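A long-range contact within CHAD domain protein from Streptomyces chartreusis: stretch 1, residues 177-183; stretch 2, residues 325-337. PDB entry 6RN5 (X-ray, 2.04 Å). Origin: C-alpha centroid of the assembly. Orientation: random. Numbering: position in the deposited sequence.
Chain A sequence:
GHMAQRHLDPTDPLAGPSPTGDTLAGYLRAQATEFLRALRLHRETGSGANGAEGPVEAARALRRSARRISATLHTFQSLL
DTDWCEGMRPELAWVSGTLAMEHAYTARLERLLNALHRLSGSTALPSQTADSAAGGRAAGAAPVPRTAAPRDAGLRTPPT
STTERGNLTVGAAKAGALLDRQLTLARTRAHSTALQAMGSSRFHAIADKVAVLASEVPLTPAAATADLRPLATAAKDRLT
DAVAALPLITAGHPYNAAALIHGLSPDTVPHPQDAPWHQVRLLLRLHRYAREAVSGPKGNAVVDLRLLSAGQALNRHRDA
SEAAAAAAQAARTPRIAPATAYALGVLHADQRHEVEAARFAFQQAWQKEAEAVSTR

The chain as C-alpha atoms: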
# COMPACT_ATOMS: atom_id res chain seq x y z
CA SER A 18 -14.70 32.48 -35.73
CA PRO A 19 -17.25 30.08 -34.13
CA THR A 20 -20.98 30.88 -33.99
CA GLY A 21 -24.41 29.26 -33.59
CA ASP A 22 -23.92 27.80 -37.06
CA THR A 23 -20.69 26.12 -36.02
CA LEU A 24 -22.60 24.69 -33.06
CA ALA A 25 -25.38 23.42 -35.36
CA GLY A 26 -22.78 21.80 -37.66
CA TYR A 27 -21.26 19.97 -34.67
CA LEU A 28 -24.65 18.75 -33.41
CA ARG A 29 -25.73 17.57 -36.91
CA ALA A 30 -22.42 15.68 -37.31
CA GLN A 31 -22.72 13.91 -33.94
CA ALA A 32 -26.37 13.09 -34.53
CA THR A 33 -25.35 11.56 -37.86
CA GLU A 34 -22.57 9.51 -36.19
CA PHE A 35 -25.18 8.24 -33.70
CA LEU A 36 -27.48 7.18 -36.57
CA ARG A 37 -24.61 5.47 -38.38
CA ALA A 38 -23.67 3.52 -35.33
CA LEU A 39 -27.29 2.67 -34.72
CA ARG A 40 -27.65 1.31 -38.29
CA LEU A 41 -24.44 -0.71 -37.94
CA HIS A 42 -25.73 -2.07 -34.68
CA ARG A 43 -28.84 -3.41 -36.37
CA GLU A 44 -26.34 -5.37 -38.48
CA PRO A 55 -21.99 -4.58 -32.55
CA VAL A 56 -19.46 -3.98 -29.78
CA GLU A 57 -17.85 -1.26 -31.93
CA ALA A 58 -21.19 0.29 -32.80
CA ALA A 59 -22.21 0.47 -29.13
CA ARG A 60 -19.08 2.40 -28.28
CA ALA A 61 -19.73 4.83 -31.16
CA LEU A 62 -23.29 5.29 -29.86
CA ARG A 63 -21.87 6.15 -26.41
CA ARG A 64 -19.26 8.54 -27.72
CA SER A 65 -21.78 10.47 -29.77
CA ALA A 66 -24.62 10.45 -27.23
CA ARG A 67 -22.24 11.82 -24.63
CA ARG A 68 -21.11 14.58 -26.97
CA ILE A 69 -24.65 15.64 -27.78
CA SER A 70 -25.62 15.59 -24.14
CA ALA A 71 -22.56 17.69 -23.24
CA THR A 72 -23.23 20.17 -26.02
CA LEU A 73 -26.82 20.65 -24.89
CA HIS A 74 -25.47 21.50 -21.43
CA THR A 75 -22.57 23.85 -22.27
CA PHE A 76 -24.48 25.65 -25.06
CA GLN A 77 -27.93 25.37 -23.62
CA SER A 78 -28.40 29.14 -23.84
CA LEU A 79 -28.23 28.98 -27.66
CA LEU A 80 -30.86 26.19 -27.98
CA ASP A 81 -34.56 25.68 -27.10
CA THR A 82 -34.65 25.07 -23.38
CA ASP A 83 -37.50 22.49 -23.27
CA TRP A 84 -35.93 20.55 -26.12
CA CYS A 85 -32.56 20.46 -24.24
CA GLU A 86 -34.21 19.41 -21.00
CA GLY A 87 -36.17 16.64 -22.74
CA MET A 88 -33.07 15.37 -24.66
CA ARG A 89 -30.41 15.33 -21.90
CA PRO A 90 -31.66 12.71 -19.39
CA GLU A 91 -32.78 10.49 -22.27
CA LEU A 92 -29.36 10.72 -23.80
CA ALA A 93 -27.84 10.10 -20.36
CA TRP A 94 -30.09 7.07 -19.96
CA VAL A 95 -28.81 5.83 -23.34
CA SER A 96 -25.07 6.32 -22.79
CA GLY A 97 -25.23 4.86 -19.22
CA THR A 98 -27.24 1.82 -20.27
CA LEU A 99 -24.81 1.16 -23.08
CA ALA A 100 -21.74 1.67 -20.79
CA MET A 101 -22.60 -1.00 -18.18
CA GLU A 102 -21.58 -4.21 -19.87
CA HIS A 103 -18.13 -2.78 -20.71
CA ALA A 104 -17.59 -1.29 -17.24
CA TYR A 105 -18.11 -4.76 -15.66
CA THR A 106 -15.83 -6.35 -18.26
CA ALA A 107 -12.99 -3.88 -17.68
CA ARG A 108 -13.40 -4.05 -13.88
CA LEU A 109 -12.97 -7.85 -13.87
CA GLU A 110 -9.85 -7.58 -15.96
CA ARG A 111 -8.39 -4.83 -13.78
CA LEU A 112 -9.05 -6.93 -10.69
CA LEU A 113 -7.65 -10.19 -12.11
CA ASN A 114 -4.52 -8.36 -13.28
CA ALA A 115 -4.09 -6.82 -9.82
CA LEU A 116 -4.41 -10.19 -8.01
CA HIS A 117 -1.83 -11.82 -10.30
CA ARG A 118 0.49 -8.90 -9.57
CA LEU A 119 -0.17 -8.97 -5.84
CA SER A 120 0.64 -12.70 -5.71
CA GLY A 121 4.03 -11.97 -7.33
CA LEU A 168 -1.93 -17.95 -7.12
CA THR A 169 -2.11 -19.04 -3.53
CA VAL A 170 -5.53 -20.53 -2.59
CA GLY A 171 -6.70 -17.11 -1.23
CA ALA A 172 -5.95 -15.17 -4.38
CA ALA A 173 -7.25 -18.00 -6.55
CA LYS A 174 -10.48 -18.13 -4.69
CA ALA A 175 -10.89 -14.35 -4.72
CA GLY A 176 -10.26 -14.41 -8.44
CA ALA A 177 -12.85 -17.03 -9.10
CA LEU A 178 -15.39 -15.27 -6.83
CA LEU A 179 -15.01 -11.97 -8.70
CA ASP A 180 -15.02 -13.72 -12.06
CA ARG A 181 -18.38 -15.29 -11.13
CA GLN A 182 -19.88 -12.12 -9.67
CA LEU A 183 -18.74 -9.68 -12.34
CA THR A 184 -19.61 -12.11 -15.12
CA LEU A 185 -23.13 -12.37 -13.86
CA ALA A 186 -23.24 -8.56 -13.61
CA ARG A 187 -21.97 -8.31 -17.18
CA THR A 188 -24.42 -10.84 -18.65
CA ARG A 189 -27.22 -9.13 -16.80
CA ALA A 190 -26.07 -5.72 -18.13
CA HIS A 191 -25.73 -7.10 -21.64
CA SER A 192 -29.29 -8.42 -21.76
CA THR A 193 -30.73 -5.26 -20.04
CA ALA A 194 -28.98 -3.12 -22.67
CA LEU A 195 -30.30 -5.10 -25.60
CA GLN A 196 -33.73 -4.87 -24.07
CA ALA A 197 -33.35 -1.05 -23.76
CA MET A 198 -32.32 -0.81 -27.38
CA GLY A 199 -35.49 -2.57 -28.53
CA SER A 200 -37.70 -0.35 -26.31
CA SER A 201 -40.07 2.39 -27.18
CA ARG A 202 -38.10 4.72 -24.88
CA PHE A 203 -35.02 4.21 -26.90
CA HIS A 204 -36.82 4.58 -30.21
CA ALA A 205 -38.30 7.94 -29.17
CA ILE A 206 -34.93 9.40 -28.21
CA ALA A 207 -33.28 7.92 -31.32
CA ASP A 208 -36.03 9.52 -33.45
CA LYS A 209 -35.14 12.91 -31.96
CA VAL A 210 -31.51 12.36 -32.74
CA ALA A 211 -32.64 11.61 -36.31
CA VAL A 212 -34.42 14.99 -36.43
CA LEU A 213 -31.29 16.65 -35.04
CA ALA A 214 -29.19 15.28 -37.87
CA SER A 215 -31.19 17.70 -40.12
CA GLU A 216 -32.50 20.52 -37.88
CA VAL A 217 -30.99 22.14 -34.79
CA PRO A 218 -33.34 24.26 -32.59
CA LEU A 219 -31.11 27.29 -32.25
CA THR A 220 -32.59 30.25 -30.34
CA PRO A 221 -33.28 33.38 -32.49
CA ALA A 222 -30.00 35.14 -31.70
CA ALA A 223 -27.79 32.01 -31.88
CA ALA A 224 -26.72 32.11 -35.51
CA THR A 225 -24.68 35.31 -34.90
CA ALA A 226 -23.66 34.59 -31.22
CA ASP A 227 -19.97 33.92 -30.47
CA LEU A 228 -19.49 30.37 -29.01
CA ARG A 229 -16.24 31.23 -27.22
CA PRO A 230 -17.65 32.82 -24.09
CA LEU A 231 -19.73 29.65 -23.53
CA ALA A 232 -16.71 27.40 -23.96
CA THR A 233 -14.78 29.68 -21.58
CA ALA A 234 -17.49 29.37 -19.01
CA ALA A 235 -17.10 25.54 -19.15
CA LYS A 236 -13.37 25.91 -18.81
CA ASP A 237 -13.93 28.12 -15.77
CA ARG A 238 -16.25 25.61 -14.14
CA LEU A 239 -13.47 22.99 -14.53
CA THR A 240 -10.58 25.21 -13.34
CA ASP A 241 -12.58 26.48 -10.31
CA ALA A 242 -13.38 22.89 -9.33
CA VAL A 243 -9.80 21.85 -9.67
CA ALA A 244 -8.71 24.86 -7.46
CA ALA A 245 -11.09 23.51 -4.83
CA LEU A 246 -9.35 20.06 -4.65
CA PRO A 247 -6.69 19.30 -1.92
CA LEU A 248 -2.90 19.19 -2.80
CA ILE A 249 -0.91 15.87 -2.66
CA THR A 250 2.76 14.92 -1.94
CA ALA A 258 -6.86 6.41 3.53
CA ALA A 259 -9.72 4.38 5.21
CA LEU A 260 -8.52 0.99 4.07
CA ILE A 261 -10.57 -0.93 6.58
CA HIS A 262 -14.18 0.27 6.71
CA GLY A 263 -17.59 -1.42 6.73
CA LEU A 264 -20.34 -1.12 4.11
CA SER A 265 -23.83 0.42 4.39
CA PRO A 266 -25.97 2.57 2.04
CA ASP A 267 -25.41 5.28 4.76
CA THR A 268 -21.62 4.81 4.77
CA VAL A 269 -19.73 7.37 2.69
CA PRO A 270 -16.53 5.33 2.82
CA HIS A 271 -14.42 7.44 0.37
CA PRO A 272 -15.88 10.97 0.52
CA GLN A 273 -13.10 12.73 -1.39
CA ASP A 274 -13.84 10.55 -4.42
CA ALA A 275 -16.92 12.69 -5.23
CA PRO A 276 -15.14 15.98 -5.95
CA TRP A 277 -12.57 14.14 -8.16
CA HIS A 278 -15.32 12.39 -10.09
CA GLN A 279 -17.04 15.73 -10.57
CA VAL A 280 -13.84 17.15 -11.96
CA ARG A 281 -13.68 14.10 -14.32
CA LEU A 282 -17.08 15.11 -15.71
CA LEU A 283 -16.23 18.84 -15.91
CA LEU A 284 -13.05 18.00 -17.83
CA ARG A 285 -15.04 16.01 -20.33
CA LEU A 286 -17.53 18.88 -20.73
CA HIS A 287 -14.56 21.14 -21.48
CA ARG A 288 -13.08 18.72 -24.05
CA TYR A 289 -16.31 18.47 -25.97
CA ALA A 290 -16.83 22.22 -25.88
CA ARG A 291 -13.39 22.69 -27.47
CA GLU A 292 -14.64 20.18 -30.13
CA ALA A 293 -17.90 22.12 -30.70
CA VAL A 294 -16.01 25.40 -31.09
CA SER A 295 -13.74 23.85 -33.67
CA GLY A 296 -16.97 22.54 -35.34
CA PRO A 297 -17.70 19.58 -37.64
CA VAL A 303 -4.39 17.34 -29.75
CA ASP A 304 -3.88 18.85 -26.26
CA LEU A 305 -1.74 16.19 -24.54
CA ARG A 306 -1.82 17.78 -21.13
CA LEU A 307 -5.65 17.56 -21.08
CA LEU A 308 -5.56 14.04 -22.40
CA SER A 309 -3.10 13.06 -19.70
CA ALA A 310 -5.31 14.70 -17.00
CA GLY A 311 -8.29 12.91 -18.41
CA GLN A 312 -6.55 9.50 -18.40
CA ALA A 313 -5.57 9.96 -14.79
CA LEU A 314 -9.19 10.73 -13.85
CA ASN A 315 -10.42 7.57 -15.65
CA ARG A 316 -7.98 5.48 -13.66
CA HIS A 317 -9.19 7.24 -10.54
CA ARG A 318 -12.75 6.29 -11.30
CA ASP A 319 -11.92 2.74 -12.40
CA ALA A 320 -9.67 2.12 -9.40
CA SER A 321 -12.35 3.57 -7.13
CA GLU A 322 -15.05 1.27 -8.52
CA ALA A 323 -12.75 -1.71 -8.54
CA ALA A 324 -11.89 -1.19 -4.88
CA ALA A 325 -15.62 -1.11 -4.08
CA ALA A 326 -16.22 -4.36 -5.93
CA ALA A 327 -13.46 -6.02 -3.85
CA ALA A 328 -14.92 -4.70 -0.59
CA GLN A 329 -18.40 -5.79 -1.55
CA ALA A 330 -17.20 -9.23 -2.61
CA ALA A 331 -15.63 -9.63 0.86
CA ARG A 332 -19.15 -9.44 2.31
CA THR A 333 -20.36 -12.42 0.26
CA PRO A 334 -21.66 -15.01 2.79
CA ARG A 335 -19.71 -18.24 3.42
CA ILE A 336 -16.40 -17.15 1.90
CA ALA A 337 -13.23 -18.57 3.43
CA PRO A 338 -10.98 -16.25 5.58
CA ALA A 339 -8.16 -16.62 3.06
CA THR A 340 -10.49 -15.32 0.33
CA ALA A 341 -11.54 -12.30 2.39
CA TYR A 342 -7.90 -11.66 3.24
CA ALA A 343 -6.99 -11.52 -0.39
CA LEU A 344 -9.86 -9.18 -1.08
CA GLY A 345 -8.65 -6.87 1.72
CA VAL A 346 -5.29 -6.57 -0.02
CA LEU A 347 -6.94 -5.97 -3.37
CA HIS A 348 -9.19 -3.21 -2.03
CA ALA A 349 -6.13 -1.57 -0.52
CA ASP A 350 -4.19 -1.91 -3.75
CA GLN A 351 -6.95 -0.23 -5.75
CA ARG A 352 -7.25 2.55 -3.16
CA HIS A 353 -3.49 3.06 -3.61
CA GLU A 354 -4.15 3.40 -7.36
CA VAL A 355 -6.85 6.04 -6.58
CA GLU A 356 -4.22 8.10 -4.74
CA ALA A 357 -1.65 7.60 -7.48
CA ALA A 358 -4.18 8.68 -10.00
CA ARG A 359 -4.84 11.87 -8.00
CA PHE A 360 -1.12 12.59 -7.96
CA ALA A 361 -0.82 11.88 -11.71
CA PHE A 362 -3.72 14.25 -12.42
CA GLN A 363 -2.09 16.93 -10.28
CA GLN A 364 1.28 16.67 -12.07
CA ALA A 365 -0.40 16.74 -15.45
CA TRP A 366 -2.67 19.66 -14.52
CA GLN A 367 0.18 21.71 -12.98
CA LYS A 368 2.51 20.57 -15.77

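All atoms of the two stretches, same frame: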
# COMPACT_ATOMS: atom_id res chain seq x y z
N ALA A 177 -11.74 -16.28 -8.61
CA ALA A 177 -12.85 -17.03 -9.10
C ALA A 177 -14.20 -16.42 -8.61
O ALA A 177 -15.22 -16.41 -9.33
CB ALA A 177 -12.72 -18.47 -8.65
N LEU A 178 -14.21 -15.94 -7.37
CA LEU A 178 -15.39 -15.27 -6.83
C LEU A 178 -15.77 -14.02 -7.66
O LEU A 178 -16.89 -13.85 -8.08
CB LEU A 178 -15.15 -14.90 -5.37
CG LEU A 178 -16.29 -14.19 -4.66
CD1 LEU A 178 -17.48 -15.12 -4.53
CD2 LEU A 178 -15.82 -13.72 -3.29
N LEU A 179 -14.80 -13.16 -7.91
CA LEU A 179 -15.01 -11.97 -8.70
C LEU A 179 -15.35 -12.29 -10.16
O LEU A 179 -16.18 -11.64 -10.79
CB LEU A 179 -13.77 -11.08 -8.61
CG LEU A 179 -13.52 -10.47 -7.22
CD1 LEU A 179 -12.11 -9.96 -7.13
CD2 LEU A 179 -14.48 -9.33 -6.91
N ASP A 180 -14.67 -13.27 -10.73
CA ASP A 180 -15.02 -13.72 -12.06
C ASP A 180 -16.51 -14.13 -12.15
O ASP A 180 -17.22 -13.70 -13.06
CB ASP A 180 -14.10 -14.88 -12.45
CG ASP A 180 -14.28 -15.33 -13.88
OD1 ASP A 180 -15.16 -14.88 -14.60
OD2 ASP A 180 -13.50 -16.18 -14.29
N ARG A 181 -16.98 -14.93 -11.19
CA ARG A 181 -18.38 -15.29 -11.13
C ARG A 181 -19.28 -14.08 -10.96
O ARG A 181 -20.20 -13.88 -11.74
CB ARG A 181 -18.65 -16.31 -9.99
CG ARG A 181 -20.10 -16.78 -9.89
CD ARG A 181 -20.36 -17.81 -8.78
NE ARG A 181 -21.63 -17.50 -8.09
CZ ARG A 181 -22.87 -17.93 -8.43
NH1 ARG A 181 -23.06 -18.74 -9.48
NH2 ARG A 181 -23.94 -17.54 -7.70
N GLN A 182 -19.02 -13.26 -9.96
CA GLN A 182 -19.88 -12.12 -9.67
C GLN A 182 -19.95 -11.06 -10.78
O GLN A 182 -21.02 -10.61 -11.16
CB GLN A 182 -19.47 -11.49 -8.35
CG GLN A 182 -19.84 -12.37 -7.15
CD GLN A 182 -19.51 -11.68 -5.82
OE1 GLN A 182 -18.92 -10.56 -5.80
NE2 GLN A 182 -19.88 -12.34 -4.71
N LEU A 183 -18.81 -10.68 -11.29
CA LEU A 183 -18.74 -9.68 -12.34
C LEU A 183 -19.20 -10.22 -13.69
O LEU A 183 -19.70 -9.46 -14.50
CB LEU A 183 -17.34 -9.09 -12.40
CG LEU A 183 -17.07 -8.20 -11.16
CD1 LEU A 183 -15.59 -7.90 -11.00
CD2 LEU A 183 -17.84 -6.87 -11.26
N ALA A 325 -14.31 -0.91 -4.67
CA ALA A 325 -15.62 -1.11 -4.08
C ALA A 325 -16.14 -2.49 -4.43
O ALA A 325 -16.79 -3.12 -3.61
CB ALA A 325 -16.60 -0.05 -4.53
N ALA A 326 -15.83 -3.01 -5.61
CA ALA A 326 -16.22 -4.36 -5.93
C ALA A 326 -15.46 -5.37 -5.05
O ALA A 326 -16.01 -6.39 -4.69
CB ALA A 326 -15.98 -4.68 -7.39
N ALA A 327 -14.20 -5.11 -4.72
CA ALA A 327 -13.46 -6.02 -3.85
C ALA A 327 -14.05 -6.01 -2.44
O ALA A 327 -14.23 -7.06 -1.83
CB ALA A 327 -12.00 -5.63 -3.80
N ALA A 328 -14.34 -4.82 -1.93
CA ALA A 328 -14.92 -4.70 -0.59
C ALA A 328 -16.26 -5.45 -0.53
O ALA A 328 -16.49 -6.27 0.37
CB ALA A 328 -15.07 -3.23 -0.14
N GLN A 329 -17.11 -5.20 -1.51
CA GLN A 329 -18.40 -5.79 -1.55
C GLN A 329 -18.30 -7.32 -1.69
O GLN A 329 -19.01 -8.03 -1.04
CB GLN A 329 -19.25 -5.15 -2.67
CG GLN A 329 -20.74 -5.61 -2.66
CD GLN A 329 -21.50 -5.28 -1.35
OE1 GLN A 329 -21.41 -4.18 -0.82
NE2 GLN A 329 -22.23 -6.27 -0.83
N ALA A 330 -17.39 -7.81 -2.51
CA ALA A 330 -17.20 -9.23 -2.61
C ALA A 330 -16.79 -9.87 -1.26
O ALA A 330 -17.14 -11.00 -0.97
CB ALA A 330 -16.13 -9.53 -3.67
N ALA A 331 -16.04 -9.16 -0.46
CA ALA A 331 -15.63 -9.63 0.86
C ALA A 331 -16.80 -9.81 1.83
O ALA A 331 -16.64 -10.50 2.82
CB ALA A 331 -14.62 -8.65 1.46
N ARG A 332 -17.95 -9.21 1.52
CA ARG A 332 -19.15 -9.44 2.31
C ARG A 332 -20.01 -10.60 1.82
O ARG A 332 -21.04 -10.85 2.38
CB ARG A 332 -20.01 -8.20 2.31
CG ARG A 332 -19.27 -6.93 2.58
CD ARG A 332 -20.25 -5.78 2.83
NE ARG A 332 -20.33 -5.48 4.27
CZ ARG A 332 -21.24 -5.95 5.12
NH1 ARG A 332 -21.16 -5.61 6.41
NH2 ARG A 332 -22.23 -6.75 4.72
N THR A 333 -19.62 -11.28 0.76
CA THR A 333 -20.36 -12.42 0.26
C THR A 333 -20.42 -13.50 1.37
O THR A 333 -19.39 -13.78 1.99
CB THR A 333 -19.62 -13.03 -0.93
OG1 THR A 333 -19.44 -12.03 -1.92
CG2 THR A 333 -20.37 -14.23 -1.54
N PRO A 334 -21.60 -14.08 1.65
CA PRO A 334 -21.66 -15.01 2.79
C PRO A 334 -20.93 -16.31 2.47
O PRO A 334 -20.78 -16.66 1.30
CB PRO A 334 -23.14 -15.22 3.01
CG PRO A 334 -23.80 -14.85 1.73
CD PRO A 334 -22.90 -13.89 0.98
N ARG A 335 -20.42 -16.95 3.51
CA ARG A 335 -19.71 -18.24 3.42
C ARG A 335 -18.35 -18.20 2.69
O ARG A 335 -17.83 -19.22 2.33
CB ARG A 335 -20.61 -19.35 2.82
CG ARG A 335 -21.78 -19.81 3.74
CD ARG A 335 -22.53 -21.01 3.11
NE ARG A 335 -22.89 -20.58 1.77
CZ ARG A 335 -22.38 -20.99 0.61
NH1 ARG A 335 -21.51 -22.01 0.54
NH2 ARG A 335 -22.82 -20.40 -0.51
N ILE A 336 -17.72 -17.06 2.49
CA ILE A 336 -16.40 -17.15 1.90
C ILE A 336 -15.41 -17.50 2.98
O ILE A 336 -15.61 -17.17 4.15
CB ILE A 336 -15.96 -15.89 1.14
CG1 ILE A 336 -16.00 -14.64 2.06
CG2 ILE A 336 -16.83 -15.77 -0.11
CD1 ILE A 336 -15.46 -13.40 1.39
N ALA A 337 -14.35 -18.17 2.56
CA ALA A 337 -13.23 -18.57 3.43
C ALA A 337 -12.44 -17.32 3.90
O ALA A 337 -12.39 -16.35 3.17
CB ALA A 337 -12.30 -19.52 2.66

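Residues 177-183 lie within a helix that extends beyond both ends of the stretch. Stretch 2 starts in a helix, and the chain then passes through a loop to Ala 337. The two helix axes approach to 10.7 Å, and their N-to-C directions differ by 103°, so the helices cross nearly at right angles. 298 Å² of surface is buried between the stretches, both sides summed.

Ala 177 opens the stretch and is exposed, out of reach of the partner. Its carbonyl accepts the helical hydrogen bond from Arg 181, with N of Arg 181 3.0 Å from O of Ala 177.

Leu 178 points toward stretch 2 and has more area covered by it than any other residue of stretch 1. Its side chain is in the t, p rotamer. CD2 of Leu 178 lies 3.9 Å from CG2 of Ile 336 and 4.2 Å from CB of Ala 330. CD2 of Leu 178 is also 3.8 Å from O of Ala 330, a packing contact. One leucine thus touches both the helix and the loop that follows it. Ile 336 suits this place because its branched side chain offers a methyl to the leucine from the loop.

Leu 179 is buried. Its CA-to-CB bond points sideways, but the m, t rotamer brings the end of the side chain nearer. CD2 of Leu 179 reaches to 3.6 Å from CB of Ala 330 and 4.0 Å from O of Ala 326. Ala 330 is buried and directs its single methyl toward stretch 1. The small side chain goes with a close approach: CA of Leu 179 and CA of Ala 330 are 7.0 Å apart.

Asp 180 and Arg 181 make no contact with stretch 2. Both side chains are out of reach, which is compatible with their charge. Arg 181 is exposed and touches a crystal neighbour.

Gln 182 supplies the polar link. It points toward stretch 2 with chi1 at m and chi2 at t, an extended course that carries the amide to the loop. NE2 of Gln 182 donates a hydrogen bond to OG1 of Thr 333, at 2.8 Å with an N-H...acceptor angle of 154°. The hydroxyl of Thr 333 in turn donates to its own stretch, with OG1 2.7 Å from O of Ala 330. Threonine fits here because one hydroxyl can accept from the glutamine and donate to the carbonyl. The amide oxygen OE1 of Gln 182 rests 3.7 Å from CB of Ala 330, so this methyl meets Leu 178, Leu 179 and Gln 182.

Leu 183 is buried and sits at the margin of the contact. CD2 of Leu 183 lies 4.8 Å from CB of Ala 326, which points toward stretch 1; the end of the leucine comes nearer than its sideways CA-to-CB bond suggests. The union is therefore mainly apolar packing around Ala 330, with a single hydrogen bond between the stretches at Thr 333.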